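Local structure of bifunctional cytochrome P450/NADPH--P450 reductase (Deinococcus aerius, 7F3H) at residues E135-Q138 with G139-V142; D147-R150 with L151-T155; R164-S167 with F168-D171; A277-L280 with Y281-R285; L419-I422 with L423-F426. The protein is a self-sufficient cytochrome P450 whose heme domain probably hydroxylates organic substrates with electrons relayed from NADPH by its fused reductase. All blocks are in the same frame, centred on the assembly; numbering follows the deposited sequence.

Contact 1 (E135-Q138 with G139-V142); sequences ERTQ and GQDV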
loop_
_atom_site.group_PDB
_atom_site.type_symbol
_atom_site.label_atom_id
_atom_site.label_comp_id
_atom_site.label_asym_id
_atom_site.label_seq_id
_atom_site.Cartn_x
_atom_site.Cartn_y
_atom_site.Cartn_z
ATOM N N GLU A 135 12.573 -21.682 6.588
ATOM C CA GLU A 135 13.203 -22.808 7.277
ATOM C C GLU A 135 14.021 -23.617 6.290
ATOM O O GLU A 135 15.195 -23.923 6.538
ATOM C CB GLU A 135 12.172 -23.713 7.946
ATOM C CG GLU A 135 11.929 -23.501 9.411
ATOM C CD GLU A 135 10.801 -24.403 9.957
ATOM O OE1 GLU A 135 9.790 -24.653 9.245
ATOM O OE2 GLU A 135 10.966 -24.926 11.084
ATOM N N ARG A 136 13.425 -23.903 5.129
ATOM C CA ARG A 136 14.026 -24.777 4.134
ATOM C C ARG A 136 15.302 -24.205 3.556
ATOM O O ARG A 136 16.130 -24.979 3.069
ATOM C CB ARG A 136 13.039 -25.011 2.981
ATOM C CG ARG A 136 11.916 -25.982 3.300
ATOM C CD ARG A 136 11.022 -26.277 2.086
ATOM N NE ARG A 136 9.781 -25.498 2.063
ATOM C CZ ARG A 136 9.478 -24.659 1.081
ATOM N NH1 ARG A 136 10.341 -24.508 0.079
ATOM N NH2 ARG A 136 8.331 -23.982 1.091
ATOM N N THR A 137 15.506 -22.873 3.611
ATOM C CA THR A 137 16.610 -22.286 2.854
ATOM C C THR A 137 17.588 -21.503 3.724
ATOM O O THR A 137 18.372 -20.711 3.190
ATOM C CB THR A 137 16.082 -21.424 1.702
ATOM O OG1 THR A 137 15.222 -20.401 2.204
ATOM C CG2 THR A 137 15.300 -22.280 0.700
ATOM N N GLN A 138 17.580 -21.755 5.040
ATOM C CA GLN A 138 18.463 -21.099 5.992
ATOM C C GLN A 138 19.876 -20.979 5.425
ATOM O O GLN A 138 20.388 -21.904 4.792
ATOM C CB GLN A 138 18.500 -21.902 7.299
ATOM C CG GLN A 138 17.298 -21.763 8.198
ATOM C CD GLN A 138 17.436 -22.602 9.470
ATOM O OE1 GLN A 138 18.255 -22.305 10.354
ATOM N NE2 GLN A 138 16.631 -23.655 9.567
ATOM N N GLY A 139 20.489 -19.814 5.624
ATOM C CA GLY A 139 21.812 -19.543 5.118
ATOM C C GLY A 139 21.839 -18.998 3.698
ATOM O O GLY A 139 22.683 -18.141 3.392
ATOM N N GLN A 140 20.915 -19.442 2.832
ATOM C CA GLN A 140 20.756 -18.859 1.506
ATOM C C GLN A 140 20.073 -17.490 1.603
ATOM O O GLN A 140 19.344 -17.188 2.564
ATOM C CB GLN A 140 19.942 -19.788 0.615
ATOM C CG GLN A 140 20.414 -21.225 0.665
ATOM C CD GLN A 140 19.513 -22.163 -0.128
ATOM O OE1 GLN A 140 19.156 -21.883 -1.273
ATOM N NE2 GLN A 140 19.173 -23.300 0.466
ATOM N N ASP A 141 20.326 -16.651 0.590
ATOM C CA ASP A 141 19.747 -15.306 0.537
ATOM C C ASP A 141 18.226 -15.361 0.485
ATOM O O ASP A 141 17.639 -15.977 -0.412
ATOM C CB ASP A 141 20.259 -14.523 -0.679
ATOM C CG ASP A 141 21.690 -14.107 -0.544
ATOM O OD1 ASP A 141 22.243 -14.241 0.573
ATOM O OD2 ASP A 141 22.276 -13.661 -1.545
ATOM N N VAL A 142 17.596 -14.701 1.444
ATOM C CA VAL A 142 16.179 -14.399 1.371
ATOM C C VAL A 142 15.986 -13.143 0.528
ATOM O O VAL A 142 16.657 -12.128 0.754
ATOM C CB VAL A 142 15.604 -14.236 2.783
ATOM C CG1 VAL A 142 14.295 -13.429 2.748
ATOM C CG2 VAL A 142 15.397 -15.614 3.383
#
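The chain leaves helix 113-137 through a type II beta turn from Thr137 to Gln140, closed by a hydrogen bond from Gln140 N to Thr137 O of 2.9 Å with a moderately bent N-H...O angle of 141°. Gly139 occupies the third position with a positive phi of 87°, where a CB would collide with Gln138 O, which explains the glycine. Gln140 then folds back over the start of the turn. Its CB rests 3.2 Å from Thr137 O, the extended chain carries the amide across the Thr137 side chain at about a right angle, and NE2 ends 3.6 Å from Thr137 CA and 3.8 Å from Thr137 CB. No hydrogen bond joins this amide to Thr137; NE2 simply lies against the carbons of the threonine. Thr137 keeps its hydroxyl for the helix: with chi1 at 57°, OG1 lies between the backbone N and the carbonyl carbon and bonds to Lys133 O, one turn earlier, while CG2 lies 4.0 Å from Gln140 NE2. Gln138 points away from the turn. Its NE2 makes a weak bond of 3.4 Å to Glu135 O, and its OE1 accepts from the backbone N of Glu455, so both ends of the amide have partners. Downstream, Asp141 forms a salt bridge with Arg452, and Val142 pairs through its backbone with Leu451. The arrangement is that of a glycine-containing type II turn linking a helix to a short beta strand, here at the surface of the P450 fold.

Contact 2 (D147-R150 with L151-T155); sequences DMTR and LTLDT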
loop_
_atom_site.group_PDB
_atom_site.type_symbol
_atom_site.label_atom_id
_atom_site.label_comp_id
_atom_site.label_asym_id
_atom_site.label_seq_id
_atom_site.Cartn_x
_atom_site.Cartn_y
_atom_site.Cartn_z
ATOM N N ASP A 147 9.617 -12.455 -1.512
ATOM C CA ASP A 147 8.854 -13.342 -0.651
ATOM C C ASP A 147 7.697 -12.629 0.045
ATOM O O ASP A 147 6.668 -13.257 0.316
ATOM C CB ASP A 147 9.781 -13.982 0.358
ATOM C CG ASP A 147 10.492 -15.176 -0.201
ATOM O OD1 ASP A 147 10.140 -15.614 -1.320
ATOM O OD2 ASP A 147 11.401 -15.677 0.475
ATOM N N MET A 148 7.822 -11.316 0.317
ATOM C CA MET A 148 6.688 -10.564 0.855
ATOM C C MET A 148 5.563 -10.437 -0.181
ATOM O O MET A 148 4.380 -10.540 0.168
ATOM C CB MET A 148 7.150 -9.174 1.326
ATOM C CG MET A 148 8.097 -9.181 2.519
ATOM S SD MET A 148 7.531 -10.189 3.932
ATOM C CE MET A 148 8.742 -11.480 4.001
ATOM N N THR A 149 5.912 -10.198 -1.455
ATOM C CA THR A 149 4.913 -10.211 -2.527
ATOM C C THR A 149 4.226 -11.552 -2.658
ATOM O O THR A 149 3.006 -11.606 -2.850
ATOM C CB THR A 149 5.548 -9.798 -3.852
ATOM O OG1 THR A 149 5.876 -8.403 -3.813
ATOM C CG2 THR A 149 4.737 -10.235 -5.075
ATOM N N ARG A 150 4.985 -12.643 -2.580
ATOM C CA ARG A 150 4.340 -13.945 -2.488
ATOM C C ARG A 150 3.356 -13.993 -1.317
ATOM O O ARG A 150 2.178 -14.356 -1.494
ATOM C CB ARG A 150 5.389 -15.038 -2.340
ATOM C CG ARG A 150 6.271 -15.211 -3.545
ATOM C CD ARG A 150 7.135 -16.440 -3.376
ATOM N NE ARG A 150 7.542 -16.938 -4.678
ATOM C CZ ARG A 150 8.729 -16.671 -5.202
ATOM N NH1 ARG A 150 9.589 -15.936 -4.513
ATOM N NH2 ARG A 150 9.068 -17.143 -6.392
ATOM N N LEU A 151 3.822 -13.612 -0.114
ATOM C CA LEU A 151 2.976 -13.638 1.073
ATOM C C LEU A 151 1.664 -12.918 0.821
ATOM O O LEU A 151 0.584 -13.498 0.968
ATOM C CB LEU A 151 3.698 -13.023 2.277
ATOM C CG LEU A 151 2.860 -12.775 3.550
ATOM C CD1 LEU A 151 2.512 -14.084 4.261
ATOM C CD2 LEU A 151 3.606 -11.846 4.515
ATOM N N THR A 152 1.747 -11.656 0.400
ATOM C CA THR A 152 0.557 -10.816 0.317
ATOM C C THR A 152 -0.347 -11.223 -0.849
ATOM O O THR A 152 -1.568 -11.259 -0.695
ATOM C CB THR A 152 0.965 -9.342 0.235
ATOM O OG1 THR A 152 1.859 -9.139 -0.872
ATOM C CG2 THR A 152 1.658 -8.918 1.528
ATOM N N LEU A 153 0.219 -11.584 -2.008
ATOM C CA LEU A 153 -0.611 -12.094 -3.093
ATOM C C LEU A 153 -1.376 -13.337 -2.662
ATOM O O LEU A 153 -2.588 -13.420 -2.850
ATOM C CB LEU A 153 0.235 -12.386 -4.317
ATOM C CG LEU A 153 0.546 -11.203 -5.226
ATOM C CD1 LEU A 153 1.451 -11.648 -6.401
ATOM C CD2 LEU A 153 -0.741 -10.511 -5.713
ATOM N N ASP A 154 -0.690 -14.326 -2.098
ATOM C CA ASP A 154 -1.398 -15.531 -1.674
ATOM C C ASP A 154 -2.449 -15.225 -0.622
ATOM O O ASP A 154 -3.556 -15.781 -0.657
ATOM C CB ASP A 154 -0.416 -16.559 -1.148
ATOM C CG ASP A 154 0.180 -17.372 -2.254
ATOM O OD1 ASP A 154 0.138 -16.881 -3.396
ATOM O OD2 ASP A 154 0.713 -18.474 -1.989
ATOM N N THR A 155 -2.130 -14.348 0.323
ATOM C CA THR A 155 -3.071 -14.061 1.394
ATOM C C THR A 155 -4.307 -13.366 0.840
ATOM O O THR A 155 -5.450 -13.755 1.139
ATOM C CB THR A 155 -2.397 -13.216 2.471
ATOM O OG1 THR A 155 -1.252 -13.924 2.979
ATOM C CG2 THR A 155 -3.342 -12.999 3.611
#
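Thr149 and Leu153, one turn apart on helix 144-161, lie side by side and point the same way, with Thr149 CG2 3.8 Å from Leu153 CD1. This is the close side-chain pair of the contact, although it lies on the side where Thr149 is partly exposed; the threonine hydroxyl makes weak bonds to Ala145 O and Ser273 OG. On the buried side the pairing is looser: Met148 SD stands 4.3 Å from Leu151 CD2, a light touch, and Leu151 packs instead on its surroundings, touching Val126, Leu276, Ala418 and Phe168. Thr152, about 6 Å from the heme, has chi1 of 56°, which sets OG1 between the backbone N and the carbonyl carbon, 3.1 Å from Met148 O, but its single proton can also serve His269 O on helix 254-285, and the choice between them is not settled. Further along, Thr155 OG1 gives a 2.8 Å bond to Leu151 O, arriving from above the carbonyl plane, so that this oxygen holds both the hydroxyl and the backbone N of Thr155. The backbone itself is regular, as in the bond of 2.9 Å from Asp154 N to Arg150 O, with an N-H...O angle of 170°. The charged end of Asp147 finds partners outside the two segments, in Lys133 and Trp134. Polar side chains that bond to the helix's own carbonyls and apolar ones that face three neighbouring helices suit the P450 core, where this segment corresponds to helix E of the D-E-I-L bundle beside the heme.

Contact 3 (R164-S167 with F168-D171); sequences RFRS and FDKD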
loop_
_atom_site.group_PDB
_atom_site.type_symbol
_atom_site.label_atom_id
_atom_site.label_comp_id
_atom_site.label_asym_id
_atom_site.label_seq_id
_atom_site.Cartn_x
_atom_site.Cartn_y
_atom_site.Cartn_z
ATOM N N ARG A 164 -5.847 -20.664 -4.086
ATOM C CA ARG A 164 -4.528 -20.966 -3.530
ATOM C C ARG A 164 -3.517 -21.029 -4.663
ATOM O O ARG A 164 -3.365 -22.075 -5.303
ATOM C CB ARG A 164 -4.585 -22.316 -2.810
ATOM C CG ARG A 164 -5.296 -22.293 -1.469
ATOM C CD ARG A 164 -5.087 -23.623 -0.725
ATOM N NE ARG A 164 -5.484 -23.578 0.681
ATOM C CZ ARG A 164 -6.736 -23.464 1.127
ATOM N NH1 ARG A 164 -7.760 -23.378 0.284
ATOM N NH2 ARG A 164 -6.972 -23.425 2.432
ATOM N N PHE A 165 -2.754 -19.952 -4.848
ATOM C CA PHE A 165 -1.705 -19.896 -5.858
ATOM C C PHE A 165 -0.433 -20.604 -5.438
ATOM O O PHE A 165 0.443 -20.836 -6.289
ATOM C CB PHE A 165 -1.402 -18.439 -6.201
ATOM C CG PHE A 165 -2.483 -17.794 -7.011
ATOM C CD1 PHE A 165 -2.713 -18.201 -8.312
ATOM C CD2 PHE A 165 -3.286 -16.808 -6.466
ATOM C CE1 PHE A 165 -3.719 -17.618 -9.074
ATOM C CE2 PHE A 165 -4.291 -16.215 -7.209
ATOM C CZ PHE A 165 -4.516 -16.627 -8.519
ATOM N N ARG A 166 -0.319 -20.949 -4.153
ATOM C CA ARG A 166 0.801 -21.728 -3.625
ATOM C C ARG A 166 2.146 -21.180 -4.088
ATOM O O ARG A 166 3.007 -21.912 -4.586
ATOM C CB ARG A 166 0.643 -23.188 -4.027
ATOM C CG ARG A 166 -0.754 -23.738 -3.712
ATOM C CD ARG A 166 -0.761 -25.248 -3.681
ATOM N NE ARG A 166 -2.127 -25.718 -3.861
ATOM C CZ ARG A 166 -2.906 -26.139 -2.879
ATOM N NH1 ARG A 166 -2.451 -26.195 -1.624
ATOM N NH2 ARG A 166 -4.143 -26.526 -3.163
ATOM N N SER A 167 2.345 -19.874 -3.874
ATOM C CA SER A 167 3.538 -19.201 -4.386
ATOM C C SER A 167 4.838 -19.606 -3.679
ATOM O O SER A 167 5.908 -19.243 -4.174
ATOM C CB SER A 167 3.363 -17.680 -4.295
ATOM O OG SER A 167 2.292 -17.266 -5.119
ATOM N N PHE A 168 4.784 -20.284 -2.524
ATOM C CA PHE A 168 5.992 -20.729 -1.823
ATOM C C PHE A 168 6.391 -22.162 -2.150
ATOM O O PHE A 168 7.436 -22.618 -1.676
ATOM C CB PHE A 168 5.824 -20.577 -0.301
ATOM C CG PHE A 168 5.627 -19.141 0.145
ATOM C CD1 PHE A 168 6.678 -18.236 0.101
ATOM C CD2 PHE A 168 4.378 -18.689 0.563
ATOM C CE1 PHE A 168 6.489 -16.895 0.493
ATOM C CE2 PHE A 168 4.178 -17.357 0.951
ATOM C CZ PHE A 168 5.235 -16.459 0.916
ATOM N N ASP A 169 5.566 -22.896 -2.912
ATOM C CA ASP A 169 5.938 -24.242 -3.344
ATOM C C ASP A 169 6.944 -24.206 -4.488
ATOM O O ASP A 169 7.648 -25.189 -4.701
ATOM C CB ASP A 169 4.707 -25.053 -3.800
ATOM C CG ASP A 169 3.824 -25.519 -2.637
ATOM O OD1 ASP A 169 4.335 -25.722 -1.523
ATOM O OD2 ASP A 169 2.604 -25.689 -2.838
ATOM N N LYS A 170 7.035 -23.095 -5.215
ATOM C CA LYS A 170 7.793 -23.027 -6.460
ATOM C C LYS A 170 8.352 -21.628 -6.629
ATOM O O LYS A 170 7.841 -20.655 -6.083
ATOM C CB LYS A 170 6.935 -23.259 -7.731
ATOM C CG LYS A 170 6.373 -24.628 -8.055
ATOM C CD LYS A 170 5.535 -24.566 -9.382
ATOM C CE LYS A 170 6.336 -23.944 -10.544
ATOM N NZ LYS A 170 5.548 -23.678 -11.795
ATOM N N ASP A 171 9.388 -21.541 -7.432
ATOM C CA ASP A 171 9.977 -20.254 -7.705
ATOM C C ASP A 171 9.099 -19.488 -8.683
ATOM O O ASP A 171 9.072 -18.238 -8.682
ATOM C CB ASP A 171 11.395 -20.455 -8.238
ATOM C CG ASP A 171 12.134 -19.160 -8.462
ATOM O OD1 ASP A 171 12.029 -18.272 -7.585
ATOM O OD2 ASP A 171 12.865 -19.043 -9.481
#
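Arg166, Ser167 and Phe168 make up most of a type I beta turn that ends at Asp169, in the loop joining helix 144-161 to helix 175-190, the E-F connection of the P450 fold. Ser167 and Phe168 hold the two central positions. Asp169 N closes the turn on Arg166 O at 3.2 Å; the N-H points well at the oxygen, at 158°, but comes from above the carbonyl plane and not along a lone pair. Ser167 is buried, with CB 3.5 Å from Phe168 N. Its OG, anti to its own carbonyl carbon, is used outside the turn in a hydrogen bond to Asp154 OD1, which ties the loop to helix 144-161. Phe168 swings its ring away from the turn into the side of helix 113-137, against Val126, Ala129, Leu130 and Lys133, leaving CG 3.9 Å from Ser167 C. Arg166 stays at the surface and lies alongside Asp169, both pointing the same way. Here the carboxylate meets the aliphatic part of the arginine, Asp169 OD2 being 3.4 Å from Arg166 CB and 3.5 Å from Arg166 CD. The guanidinium and carboxylate planes are only 10° apart, yet the charges do not pair directly, for Arg166 NE remains 4.8 Å from Asp169 OD2. The guanidinium extends back along the chain, and Arg164 CB lies over the centre of one face, 4.1 Å above its plane.

Contact 4 (A277-L280 with Y281-R285); sequences AFTL and YLLLR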
loop_
_atom_site.group_PDB
_atom_site.type_symbol
_atom_site.label_atom_id
_atom_site.label_comp_id
_atom_site.label_asym_id
_atom_site.label_seq_id
_atom_site.Cartn_x
_atom_site.Cartn_y
_atom_site.Cartn_z
ATOM N N ALA A 277 8.567 -5.251 3.842
ATOM C CA ALA A 277 9.979 -5.134 3.494
ATOM C C ALA A 277 10.622 -3.930 4.169
ATOM O O ALA A 277 11.731 -4.027 4.717
ATOM C CB ALA A 277 10.125 -5.028 1.987
ATOM N N PHE A 278 9.937 -2.790 4.161
ATOM C CA PHE A 278 10.488 -1.612 4.814
ATOM C C PHE A 278 10.642 -1.853 6.307
ATOM O O PHE A 278 11.611 -1.395 6.917
ATOM C CB PHE A 278 9.609 -0.381 4.555
ATOM C CG PHE A 278 9.951 0.365 3.278
ATOM C CD1 PHE A 278 11.225 0.875 3.073
ATOM C CD2 PHE A 278 9.002 0.533 2.270
ATOM C CE1 PHE A 278 11.546 1.547 1.894
ATOM C CE2 PHE A 278 9.328 1.206 1.085
ATOM C CZ PHE A 278 10.602 1.710 0.907
ATOM N N THR A 279 9.708 -2.587 6.912
ATOM C CA THR A 279 9.808 -2.855 8.345
ATOM C C THR A 279 11.006 -3.732 8.663
ATOM O O THR A 279 11.734 -3.477 9.631
ATOM C CB THR A 279 8.512 -3.483 8.838
ATOM O OG1 THR A 279 7.438 -2.550 8.622
ATOM C CG2 THR A 279 8.608 -3.840 10.318
ATOM N N LEU A 280 11.213 -4.798 7.895
ATOM C CA LEU A 280 12.405 -5.605 8.139
ATOM C C LEU A 280 13.668 -4.771 7.946
ATOM O O LEU A 280 14.616 -4.882 8.733
ATOM C CB LEU A 280 12.412 -6.835 7.249
ATOM C CG LEU A 280 11.310 -7.835 7.568
ATOM C CD1 LEU A 280 11.290 -8.864 6.454
ATOM C CD2 LEU A 280 11.578 -8.523 8.881
ATOM N N TYR A 281 13.691 -3.897 6.925
ATOM C CA TYR A 281 14.815 -2.967 6.762
ATOM C C TYR A 281 15.015 -2.102 8.010
ATOM O O TYR A 281 16.149 -1.936 8.495
ATOM C CB TYR A 281 14.593 -2.054 5.558
ATOM C CG TYR A 281 15.596 -0.929 5.475
ATOM C CD1 TYR A 281 16.913 -1.167 5.078
ATOM C CD2 TYR A 281 15.248 0.371 5.837
ATOM C CE1 TYR A 281 17.845 -0.137 5.015
ATOM C CE2 TYR A 281 16.171 1.412 5.785
ATOM C CZ TYR A 281 17.468 1.148 5.381
ATOM O OH TYR A 281 18.396 2.157 5.317
ATOM N N LEU A 282 13.930 -1.468 8.489
ATOM C CA LEU A 282 14.010 -0.552 9.633
ATOM C C LEU A 282 14.442 -1.272 10.899
ATOM O O LEU A 282 15.186 -0.720 11.715
ATOM C CB LEU A 282 12.668 0.132 9.861
ATOM C CG LEU A 282 12.347 1.115 8.739
ATOM C CD1 LEU A 282 10.927 1.641 8.851
ATOM C CD2 LEU A 282 13.409 2.267 8.684
ATOM N N LEU A 283 13.985 -2.510 11.071
ATOM C CA LEU A 283 14.397 -3.297 12.218
ATOM C C LEU A 283 15.876 -3.647 12.126
ATOM O O LEU A 283 16.592 -3.582 13.129
ATOM C CB LEU A 283 13.516 -4.549 12.309
ATOM C CG LEU A 283 12.038 -4.314 12.664
ATOM C CD1 LEU A 283 11.242 -5.639 12.645
ATOM C CD2 LEU A 283 11.927 -3.664 14.023
ATOM N N LEU A 284 16.372 -3.975 10.917
ATOM C CA LEU A 284 17.809 -4.175 10.765
ATOM C C LEU A 284 18.590 -2.901 11.064
ATOM O O LEU A 284 19.775 -2.971 11.408
ATOM C CB LEU A 284 18.151 -4.693 9.370
ATOM C CG LEU A 284 17.838 -6.164 9.058
ATOM C CD1 LEU A 284 18.473 -6.547 7.729
ATOM C CD2 LEU A 284 18.264 -7.121 10.157
ATOM N N ARG A 285 18.011 -1.725 10.803
ATOM C CA ARG A 285 18.751 -0.488 11.046
ATOM C C ARG A 285 18.562 0.088 12.461
ATOM O O ARG A 285 19.369 0.943 12.886
ATOM C CB ARG A 285 18.375 0.538 9.979
ATOM C CG ARG A 285 18.848 0.051 8.576
ATOM C CD ARG A 285 20.323 -0.176 8.605
ATOM N NE ARG A 285 20.828 -0.718 7.347
ATOM C CZ ARG A 285 21.362 -1.931 7.194
ATOM N NH1 ARG A 285 21.486 -2.754 8.224
ATOM N NH2 ARG A 285 21.773 -2.320 5.991
#
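With chi1 of -62°, Thr279 sets CG2 anti to its backbone N, and Leu283, with chi1 of -68° and an extended chi2, brings CD1 alongside it at 3.9 Å. The two side chains run the same way from successive turns of helix 254-285. The same rotation of Thr279 leaves OG1 beside its backbone N, from where it bonds to Leu275 O, so the hydroxyl is spent within the helix and the methyl faces the leucine. Leu283 also leans on the backbone: its CG is 3.2 Å from Thr279 O, the carbonyl that takes the Leu283 N-H in a 2.8 Å bond. Cut back to an alanine, Leu283 would probably leave Thr279 CG2 without its apolar neighbour and open a gap beside the Thr279 carbonyl. Leu282 repeats the pattern one residue earlier, with CG 3.2 Å from Phe278 O. Tyr281 takes the other rotation, chi1 of 170°, which carries its ring off past Phe278 O; that oxygen lies at the ring edge, 4.2 Å from CD2, and 3.3 Å from Tyr281 CB. Arg285 CG rests 3.6 Å above one face of the same ring, offset toward the rim. Phe278 stacks on Trp329. Hydrogen bonding across the segments is thus left to the backbone, while side chains meet one another through carbon and lean on carbonyl oxygens. In this long P450 helix, packed against helices 317-329 and 408-425, strand 444-446 and nearby loops, cohesion is largely dispersive, with Arg285 sending its charge out to Asp430.

Contact 5 (L419-I422 with L423-F426); sequences LLLI and LQKF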
loop_
_atom_site.group_PDB
_atom_site.type_symbol
_atom_site.label_atom_id
_atom_site.label_comp_id
_atom_site.label_asym_id
_atom_site.label_seq_id
_atom_site.Cartn_x
_atom_site.Cartn_y
_atom_site.Cartn_z
ATOM N N LEU A 419 5.110 -10.754 10.938
ATOM C CA LEU A 419 6.259 -10.354 11.744
ATOM C C LEU A 419 6.366 -11.215 12.995
ATOM O O LEU A 419 7.456 -11.670 13.359
ATOM C CB LEU A 419 6.126 -8.870 12.105
ATOM C CG LEU A 419 6.645 -7.896 11.029
ATOM C CD1 LEU A 419 6.206 -6.410 11.198
ATOM C CD2 LEU A 419 8.166 -7.994 10.951
ATOM N N LEU A 420 5.227 -11.443 13.657
ATOM C CA LEU A 420 5.168 -12.300 14.831
ATOM C C LEU A 420 5.770 -13.669 14.547
ATOM O O LEU A 420 6.655 -14.140 15.274
ATOM C CB LEU A 420 3.702 -12.433 15.271
ATOM C CG LEU A 420 3.378 -13.325 16.466
ATOM C CD1 LEU A 420 4.132 -12.835 17.697
ATOM C CD2 LEU A 420 1.896 -13.348 16.692
ATOM N N LEU A 421 5.335 -14.307 13.459
ATOM C CA LEU A 421 5.830 -15.648 13.183
ATOM C C LEU A 421 7.306 -15.627 12.779
ATOM O O LEU A 421 8.102 -16.449 13.257
ATOM C CB LEU A 421 4.969 -16.290 12.100
ATOM C CG LEU A 421 3.573 -16.813 12.469
ATOM C CD1 LEU A 421 2.904 -17.442 11.233
ATOM C CD2 LEU A 421 3.608 -17.803 13.646
ATOM N N ILE A 422 7.698 -14.653 11.951
ATOM C CA ILE A 422 9.083 -14.548 11.491
ATOM C C ILE A 422 10.025 -14.390 12.674
ATOM O O ILE A 422 11.041 -15.089 12.784
ATOM C CB ILE A 422 9.220 -13.380 10.497
ATOM C CG1 ILE A 422 8.632 -13.794 9.151
ATOM C CG2 ILE A 422 10.705 -12.901 10.342
ATOM C CD1 ILE A 422 8.471 -12.642 8.207
ATOM N N LEU A 423 9.692 -13.473 13.587
ATOM C CA LEU A 423 10.580 -13.209 14.702
ATOM C C LEU A 423 10.509 -14.336 15.717
ATOM O O LEU A 423 11.493 -14.589 16.422
ATOM C CB LEU A 423 10.253 -11.857 15.334
ATOM C CG LEU A 423 10.496 -10.582 14.494
ATOM C CD1 LEU A 423 10.201 -9.363 15.338
ATOM C CD2 LEU A 423 11.905 -10.468 13.911
ATOM N N GLN A 424 9.391 -15.071 15.752
ATOM C CA GLN A 424 9.365 -16.280 16.561
ATOM C C GLN A 424 10.430 -17.268 16.103
ATOM O O GLN A 424 11.190 -17.798 16.922
ATOM C CB GLN A 424 7.977 -16.921 16.530
ATOM C CG GLN A 424 7.893 -18.101 17.519
ATOM C CD GLN A 424 6.713 -19.025 17.293
ATOM O OE1 GLN A 424 6.015 -18.983 16.260
ATOM N NE2 GLN A 424 6.467 -19.863 18.278
ATOM N N LYS A 425 10.525 -17.505 14.787
ATOM C CA LYS A 425 11.435 -18.555 14.317
ATOM C C LYS A 425 12.865 -18.075 14.079
ATOM O O LYS A 425 13.811 -18.813 14.335
ATOM C CB LYS A 425 10.907 -19.191 13.031
ATOM C CG LYS A 425 11.270 -20.658 12.839
ATOM C CD LYS A 425 10.237 -21.511 13.557
ATOM C CE LYS A 425 10.357 -22.999 13.205
ATOM N NZ LYS A 425 11.684 -23.675 13.346
ATOM N N PHE A 426 13.056 -16.861 13.584
ATOM C CA PHE A 426 14.293 -16.541 12.867
ATOM C C PHE A 426 15.106 -15.450 13.547
ATOM O O PHE A 426 14.557 -14.426 13.976
ATOM C CB PHE A 426 13.948 -16.163 11.423
ATOM C CG PHE A 426 13.411 -17.330 10.636
ATOM C CD1 PHE A 426 14.071 -18.561 10.671
ATOM C CD2 PHE A 426 12.235 -17.223 9.905
ATOM C CE1 PHE A 426 13.579 -19.653 9.964
ATOM C CE2 PHE A 426 11.742 -18.300 9.185
ATOM C CZ PHE A 426 12.411 -19.521 9.217
#
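Leu421 and Gln424 lie side by side near the C-terminal end of helix 408-425, the L helix of the P450 fold, and point the same way. Gln424 CG is anti to the backbone N, chi1 -173°, and the chain runs out extended, which lays OE1 against Leu421 CD2 at 3.7 Å. This van der Waals touch concerns only one arm of the amide; NE2 faces the other way and donates to Gly303 O and Ala305 O. Leu423 takes the other common rotamer, chi1 -66°, with CG beside its backbone N and 3.4 Å from Leu419 O, the carbonyl that receives its own N-H. Ile422 splits its branches: CG1 lies beside the backbone N, while CG2, on the carbonyl side, approaches Leu423 N at 3.4 Å and reaches Leu423 CD2 at 4.5 Å. These side chains face different neighbours, Leu421 and Ile422 toward helix 113-137 and Leu423 toward helix 287-300. Lys425 is bent at chi2, near 86°, and again at chi4, and its ammonium ends between Glu135 and Glu455, forming a salt bridge with each; the two carboxylates lie close together, and the lysine would partly offset their repulsion. At Phe426 the chain leaves helical geometry for a strand, but its N-H still closes a last helical turn on Ile422 O at 2.8 Å, and the same oxygen takes a weak second bond from Lys425 N. The phenyl ring is covered on one face by the preceding residue, Lys425 CB standing 3.8 Å above the plane over its centre.

Contacts 2, 4 and 5 lie on three helices of the P450 core, 144-161, 254-285 and 408-425; contact 1 closes a fourth, 113-137, and contact 3 is the loop packed beside them. Leu419 joins contacts 4 and 5, its CD1 being 3.6 Å from Thr279 CG2. Contact 5 reaches contact 1 through Lys425, and contact 1 reaches contact 3 through a probable hydrogen bond of 3.2 Å from Arg136 NH2 to Phe168 O. Contacts 2 and 3 have centres about 9 Å apart, and Phe168 CZ lies 3.3 Å from Leu151 N. Of contacts 2, 4 and 5, contact 2 lies nearest the heme, about 6 Å from the Thr152 side chain, against about 9 Å for Phe278 and 12 Å for Leu419.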